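Local coordinates for hypothetical protein AQ_1575 (Aquifex aeolicus, PDB 1LFP), which is of uncertain function but probably binds DNA and may take part in regulating transcription, at residues L49-E54 with E179-K184; I172-P177 with T200-S205. One frame throughout, in Å; residues are numbered along the deposited sequence.

Contact 1: L49-E54 with E179-K184; sequences LRTAIE and ELYEVK
K184 reaches across from helix 180-188 and sets its ammonium group against the carboxylate of E54 on helix 47-58. The salt bridge is lopsided: NZ of K184 donates a hydrogen bond of 2.9 Å to OE1 of E54, taken on the syn lone pair, on the side of the other oxygen, while OE2 of E54 lies 3.2 Å from the same NZ and receives only a weak bond. The two side chains arrive from opposite directions. In K184 the chain runs straight from CA to CE, with CG anti to the backbone N (chi1 174°), and bends only at its last torsion (chi4 -80°), which turns NZ to the carboxylate. E188 gives this ammonium a second, long and weak ionic partner. A leucine in place of E54 would probably leave the K184 ammonium without its close counter-charge, to lean on the long, weak ion pair with E188. The axes of the two short helical segments stay 12.3 Å apart at an angle of 51°, too far for intimate helix packing; side chains, long K184 and E54 beside short T51 against Y181, span the gap between a helix of the N-terminal family region and one of the second and third domain region. T51 lies nearest Y181 in the backbone register. Its OG1, placed beside the backbone N, hydrogen-bonds to the carbonyl oxygen of P47 one turn back and also meets the tyrosine, 3.4 Å from CE1 of Y181, approaching the ring obliquely. The CG2 methyl touches the lysine, 4.1 Å from CE of K184. Y181 also packs on P47 and R48, and CD2 of its neighbour L180 covers one ring face near the rim, 3.7 Å above the plane.

Contact 2: I172-P177 with T200-S205; sequences IIYTVP and TWKPIS
T200 touches Y174 at the rim of its ring, where the CG2 methyl of T200 lies near the ring plane, 4.1 Å from CE1 of Y174. At W201 the backbone takes over: a water donates to O of W201 at 3.1 Å and is also hydrogen-bonded to OH of Y174 at 2.7 Å, sitting in the plane of the ring and tying the phenol to the strand. Strands 170-175 and 196-203 run parallel on either side of 134-143, joined by helix 180-188, as in the split beta-alpha-beta unit of a ferredoxin-like fold; Y174 and K202 meet across the middle strand over one face of the antiparallel sheet. K202 supplies most of its own strand's share of the contact. Fully extended up to CE, with CG anti to the backbone N (chi1 -179°), its aliphatic chain lies over one face of the ring. CD of K202 stands 3.6 Å from the centroid of the Y174 ring, 5° off the normal, in a CH-pi contact, and CE follows at 3.5 Å from CE2 of Y174. The ammonium, lifted further off the same face and at most weakly attracted to it, forms a salt bridge with D163.

Overall arrangement
After helix 21-39 the chain forms helix 47-58, and contact 1 closes a long loop of 124 residues when helix 180-188 comes back to meet it, joining the N-terminal family domain to the second and third domain region. Strand 170-175 precedes that helix and strand 196-203 follows it; contact 2 links these strands by side chains across the strand between them, around a much shorter loop. Because 179-184 falls between 172-177 and 200-205, the two closures cross instead of nesting. Their centres are 16 Å apart, yet they touch directly: L180 and V183 pack on T175, seating the helix of contact 1 against the four-stranded sheet that contact 2 spans.

Contact 1: L49-E54 with E179-K184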
loop_
_atom_site.group_PDB
_atom_site.type_symbol
_atom_site.label_atom_id
_atom_site.label_comp_id
_atom_site.label_asym_id
_atom_site.label_seq_id
_atom_site.Cartn_x
_atom_site.Cartn_y
_atom_site.Cartn_z
ATOM N N LEU A 49 11.276 -6.581 -7.913
ATOM C CA LEU A 49 12.262 -5.530 -8.128
ATOM C C LEU A 49 12.026 -4.827 -9.447
ATOM O O LEU A 49 12.123 -3.604 -9.550
ATOM C CB LEU A 49 13.683 -6.111 -8.085
ATOM C CG LEU A 49 14.769 -5.077 -8.357
ATOM C CD1 LEU A 49 14.671 -3.957 -7.293
ATOM C CD2 LEU A 49 16.140 -5.763 -8.311
ATOM N N ARG A 50 11.680 -5.603 -10.466
ATOM C CA ARG A 50 11.405 -5.047 -11.774
ATOM C C ARG A 50 10.269 -4.024 -11.647
ATOM O O ARG A 50 10.298 -2.939 -12.228
ATOM C CB ARG A 50 10.998 -6.190 -12.705
ATOM C CG ARG A 50 11.213 -5.949 -14.163
ATOM C CD ARG A 50 12.377 -6.806 -14.662
ATOM N NE ARG A 50 12.423 -8.127 -14.024
ATOM C CZ ARG A 50 11.581 -9.123 -14.287
ATOM N NH1 ARG A 50 10.615 -8.959 -15.180
ATOM N NH2 ARG A 50 11.705 -10.287 -13.663
ATOM N N THR A 51 9.288 -4.341 -10.823
ATOM C CA THR A 51 8.157 -3.453 -10.664
ATOM C C THR A 51 8.463 -2.243 -9.804
ATOM O O THR A 51 7.951 -1.147 -10.041
ATOM C CB THR A 51 6.982 -4.214 -10.045
ATOM O OG1 THR A 51 6.673 -5.332 -10.895
ATOM C CG2 THR A 51 5.773 -3.292 -9.915
ATOM N N ALA A 52 9.300 -2.446 -8.799
ATOM C CA ALA A 52 9.679 -1.346 -7.903
ATOM C C ALA A 52 10.501 -0.337 -8.677
ATOM O O ALA A 52 10.374 0.872 -8.494
ATOM C CB ALA A 52 10.476 -1.878 -6.728
ATOM N N ILE A 53 11.349 -0.846 -9.562
ATOM C CA ILE A 53 12.183 0.030 -10.376
ATOM C C ILE A 53 11.303 0.855 -11.306
ATOM O O ILE A 53 11.496 2.056 -11.452
ATOM C CB ILE A 53 13.203 -0.785 -11.208
ATOM C CG1 ILE A 53 14.296 -1.305 -10.263
ATOM C CG2 ILE A 53 13.800 0.085 -12.348
ATOM C CD1 ILE A 53 15.350 -2.161 -10.954
ATOM N N GLU A 54 10.314 0.205 -11.911
ATOM C CA GLU A 54 9.402 0.867 -12.826
ATOM C C GLU A 54 8.572 1.984 -12.185
ATOM O O GLU A 54 8.348 3.030 -12.783
ATOM C CB GLU A 54 8.493 -0.198 -13.437
ATOM C CG GLU A 54 7.354 0.312 -14.262
ATOM C CD GLU A 54 6.305 -0.772 -14.479
ATOM O OE1 GLU A 54 6.668 -1.859 -14.983
ATOM O OE2 GLU A 54 5.126 -0.537 -14.137
ATOM N N GLU A 179 -0.708 -14.290 -8.730
ATOM C CA GLU A 179 -0.924 -13.875 -10.119
ATOM C C GLU A 179 -0.896 -12.381 -10.357
ATOM O O GLU A 179 -1.328 -11.871 -11.399
ATOM C CB GLU A 179 -2.255 -14.415 -10.588
ATOM C CG GLU A 179 -2.355 -15.881 -10.268
ATOM C CD GLU A 179 -3.324 -16.578 -11.142
ATOM O OE1 GLU A 179 -4.460 -16.075 -11.258
ATOM O OE2 GLU A 179 -2.951 -17.626 -11.713
ATOM N N LEU A 180 -0.372 -11.677 -9.379
ATOM C CA LEU A 180 -0.296 -10.240 -9.476
ATOM C C LEU A 180 0.452 -9.724 -10.718
ATOM O O LEU A 180 -0.046 -8.854 -11.435
ATOM C CB LEU A 180 0.378 -9.734 -8.196
ATOM C CG LEU A 180 0.886 -8.297 -8.269
ATOM C CD1 LEU A 180 -0.335 -7.374 -8.364
ATOM C CD2 LEU A 180 1.726 -7.958 -7.028
ATOM N N TYR A 181 1.647 -10.254 -10.970
ATOM C CA TYR A 181 2.436 -9.755 -12.084
ATOM C C TYR A 181 1.939 -10.263 -13.418
ATOM O O TYR A 181 2.128 -9.614 -14.460
ATOM C CB TYR A 181 3.916 -10.090 -11.872
ATOM C CG TYR A 181 4.431 -9.513 -10.573
ATOM C CD1 TYR A 181 4.371 -8.149 -10.324
ATOM C CD2 TYR A 181 4.962 -10.344 -9.594
ATOM C CE1 TYR A 181 4.838 -7.617 -9.115
ATOM C CE2 TYR A 181 5.420 -9.847 -8.403
ATOM C CZ TYR A 181 5.360 -8.484 -8.163
ATOM O OH TYR A 181 5.831 -8.022 -6.957
ATOM N N GLU A 182 1.256 -11.396 -13.379
ATOM C CA GLU A 182 0.734 -11.961 -14.608
ATOM C C GLU A 182 -0.422 -11.110 -15.041
ATOM O O GLU A 182 -0.585 -10.831 -16.227
ATOM C CB GLU A 182 0.284 -13.398 -14.382
ATOM C CG GLU A 182 -0.078 -14.133 -15.648
ATOM C CD GLU A 182 -0.571 -15.539 -15.365
ATOM O OE1 GLU A 182 0.251 -16.402 -14.985
ATOM O OE2 GLU A 182 -1.786 -15.775 -15.514
ATOM N N VAL A 183 -1.257 -10.708 -14.078
ATOM C CA VAL A 183 -2.397 -9.861 -14.408
ATOM C C VAL A 183 -1.926 -8.467 -14.867
ATOM O O VAL A 183 -2.430 -7.918 -15.837
ATOM C CB VAL A 183 -3.336 -9.750 -13.191
ATOM C CG1 VAL A 183 -4.352 -8.635 -13.382
ATOM C CG2 VAL A 183 -4.038 -11.090 -13.011
ATOM N N LYS A 184 -0.939 -7.914 -14.171
ATOM C CA LYS A 184 -0.401 -6.616 -14.502
ATOM C C LYS A 184 0.056 -6.635 -15.960
ATOM O O LYS A 184 -0.286 -5.742 -16.748
ATOM C CB LYS A 184 0.819 -6.302 -13.622
ATOM C CG LYS A 184 1.556 -5.011 -14.002
ATOM C CD LYS A 184 2.715 -4.798 -13.007
ATOM C CE LYS A 184 3.479 -3.535 -13.300
ATOM N NZ LYS A 184 4.455 -3.695 -14.407
#

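Contact 2: I172-P177 with T200-S205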
loop_
_atom_site.group_PDB
_atom_site.type_symbol
_atom_site.label_atom_id
_atom_site.label_comp_id
_atom_site.label_asym_id
_atom_site.label_seq_id
_atom_site.Cartn_x
_atom_site.Cartn_y
_atom_site.Cartn_z
ATOM N N ILE A 172 -9.340 0.317 -8.851
ATOM C CA ILE A 172 -8.596 -0.690 -8.140
ATOM C C ILE A 172 -8.945 -2.082 -8.615
ATOM O O ILE A 172 -10.113 -2.442 -8.720
ATOM C CB ILE A 172 -8.896 -0.613 -6.648
ATOM C CG1 ILE A 172 -8.349 0.701 -6.090
ATOM C CG2 ILE A 172 -8.347 -1.837 -5.946
ATOM C CD1 ILE A 172 -8.844 1.010 -4.679
ATOM N N ILE A 173 -7.916 -2.890 -8.848
ATOM C CA ILE A 173 -8.120 -4.248 -9.300
ATOM C C ILE A 173 -7.417 -5.176 -8.346
ATOM O O ILE A 173 -6.244 -4.969 -8.035
ATOM C CB ILE A 173 -7.543 -4.442 -10.714
ATOM C CG1 ILE A 173 -8.400 -3.657 -11.713
ATOM C CG2 ILE A 173 -7.517 -5.949 -11.085
ATOM C CD1 ILE A 173 -7.796 -3.563 -13.111
ATOM N N TYR A 174 -8.141 -6.181 -7.846
ATOM C CA TYR A 174 -7.528 -7.140 -6.945
ATOM C C TYR A 174 -7.296 -8.427 -7.669
ATOM O O TYR A 174 -8.093 -8.809 -8.529
ATOM C CB TYR A 174 -8.434 -7.451 -5.762
ATOM C CG TYR A 174 -8.488 -6.368 -4.753
ATOM C CD1 TYR A 174 -7.531 -6.300 -3.749
ATOM C CD2 TYR A 174 -9.502 -5.428 -4.761
ATOM C CE1 TYR A 174 -7.580 -5.347 -2.788
ATOM C CE2 TYR A 174 -9.566 -4.449 -3.773
ATOM C CZ TYR A 174 -8.599 -4.422 -2.789
ATOM O OH TYR A 174 -8.655 -3.499 -1.775
ATOM N N THR A 175 -6.234 -9.127 -7.287
ATOM C CA THR A 175 -5.914 -10.393 -7.939
ATOM C C THR A 175 -5.498 -11.440 -6.915
ATOM O O THR A 175 -5.336 -11.121 -5.736
ATOM C CB THR A 175 -4.715 -10.232 -8.910
ATOM O OG1 THR A 175 -3.485 -10.311 -8.181
ATOM C CG2 THR A 175 -4.778 -8.866 -9.612
ATOM N N VAL A 176 -5.350 -12.684 -7.382
ATOM C CA VAL A 176 -4.868 -13.805 -6.560
ATOM C C VAL A 176 -3.444 -13.325 -6.336
ATOM O O VAL A 176 -2.757 -12.941 -7.293
ATOM C CB VAL A 176 -4.883 -15.130 -7.398
ATOM C CG1 VAL A 176 -3.994 -16.185 -6.763
ATOM C CG2 VAL A 176 -6.315 -15.620 -7.523
ATOM N N PRO A 177 -2.943 -13.370 -5.088
ATOM C CA PRO A 177 -1.576 -12.856 -4.915
ATOM C C PRO A 177 -0.486 -13.431 -5.822
ATOM O O PRO A 177 0.343 -12.684 -6.367
ATOM C CB PRO A 177 -1.329 -13.030 -3.399
ATOM C CG PRO A 177 -2.199 -14.225 -3.051
ATOM C CD PRO A 177 -3.447 -14.018 -3.864
ATOM N N THR A 200 -1.156 -6.705 -1.136
ATOM C CA THR A 200 -1.774 -6.021 -0.010
ATOM C C THR A 200 -2.704 -7.004 0.713
ATOM O O THR A 200 -2.711 -8.206 0.421
ATOM C CB THR A 200 -2.577 -4.787 -0.474
ATOM O OG1 THR A 200 -2.976 -4.018 0.660
ATOM C CG2 THR A 200 -3.801 -5.181 -1.272
ATOM N N TRP A 201 -3.465 -6.501 1.675
ATOM C CA TRP A 201 -4.421 -7.353 2.407
ATOM C C TRP A 201 -5.782 -6.695 2.200
ATOM O O TRP A 201 -5.851 -5.483 2.192
ATOM C CB TRP A 201 -4.078 -7.392 3.884
ATOM C CG TRP A 201 -2.874 -8.150 4.166
ATOM C CD1 TRP A 201 -1.598 -7.765 3.884
ATOM C CD2 TRP A 201 -2.794 -9.476 4.715
ATOM N NE1 TRP A 201 -0.718 -8.785 4.217
ATOM C CE2 TRP A 201 -1.434 -9.836 4.733
ATOM C CE3 TRP A 201 -3.744 -10.397 5.193
ATOM C CZ2 TRP A 201 -0.996 -11.086 5.216
ATOM C CZ3 TRP A 201 -3.314 -11.637 5.683
ATOM C CH2 TRP A 201 -1.947 -11.967 5.688
ATOM N N LYS A 202 -6.813 -7.494 1.960
ATOM C CA LYS A 202 -8.151 -6.960 1.696
ATOM C C LYS A 202 -9.134 -7.461 2.755
ATOM O O LYS A 202 -9.179 -8.640 3.053
ATOM C CB LYS A 202 -8.607 -7.458 0.305
ATOM C CG LYS A 202 -10.007 -6.962 -0.133
ATOM C CD LYS A 202 -10.326 -7.518 -1.534
ATOM C CE LYS A 202 -11.560 -6.824 -2.177
ATOM N NZ LYS A 202 -12.828 -7.550 -1.920
ATOM N N PRO A 203 -9.937 -6.564 3.350
ATOM C CA PRO A 203 -10.884 -7.074 4.348
ATOM C C PRO A 203 -11.889 -8.042 3.747
ATOM O O PRO A 203 -12.331 -7.864 2.599
ATOM C CB PRO A 203 -11.559 -5.796 4.885
ATOM C CG PRO A 203 -11.374 -4.825 3.780
ATOM C CD PRO A 203 -10.006 -5.103 3.234
ATOM N N ILE A 204 -12.249 -9.078 4.510
ATOM C CA ILE A 204 -13.206 -10.070 4.034
ATOM C C ILE A 204 -14.609 -9.591 4.347
ATOM O O ILE A 204 -15.606 -10.163 3.882
ATOM C CB ILE A 204 -12.970 -11.433 4.706
ATOM C CG1 ILE A 204 -13.350 -11.381 6.187
ATOM C CG2 ILE A 204 -11.468 -11.797 4.604
ATOM C CD1 ILE A 204 -13.444 -12.796 6.808
ATOM N N SER A 205 -14.683 -8.553 5.167
ATOM C CA SER A 205 -15.953 -7.950 5.556
ATOM C C SER A 205 -15.620 -6.606 6.185
ATOM O O SER A 205 -14.473 -6.377 6.584
ATOM C CB SER A 205 -16.683 -8.828 6.564
ATOM O OG SER A 205 -18.022 -8.389 6.696
HETATM O O HOH W 1 -6.765 -3.360 0.179
#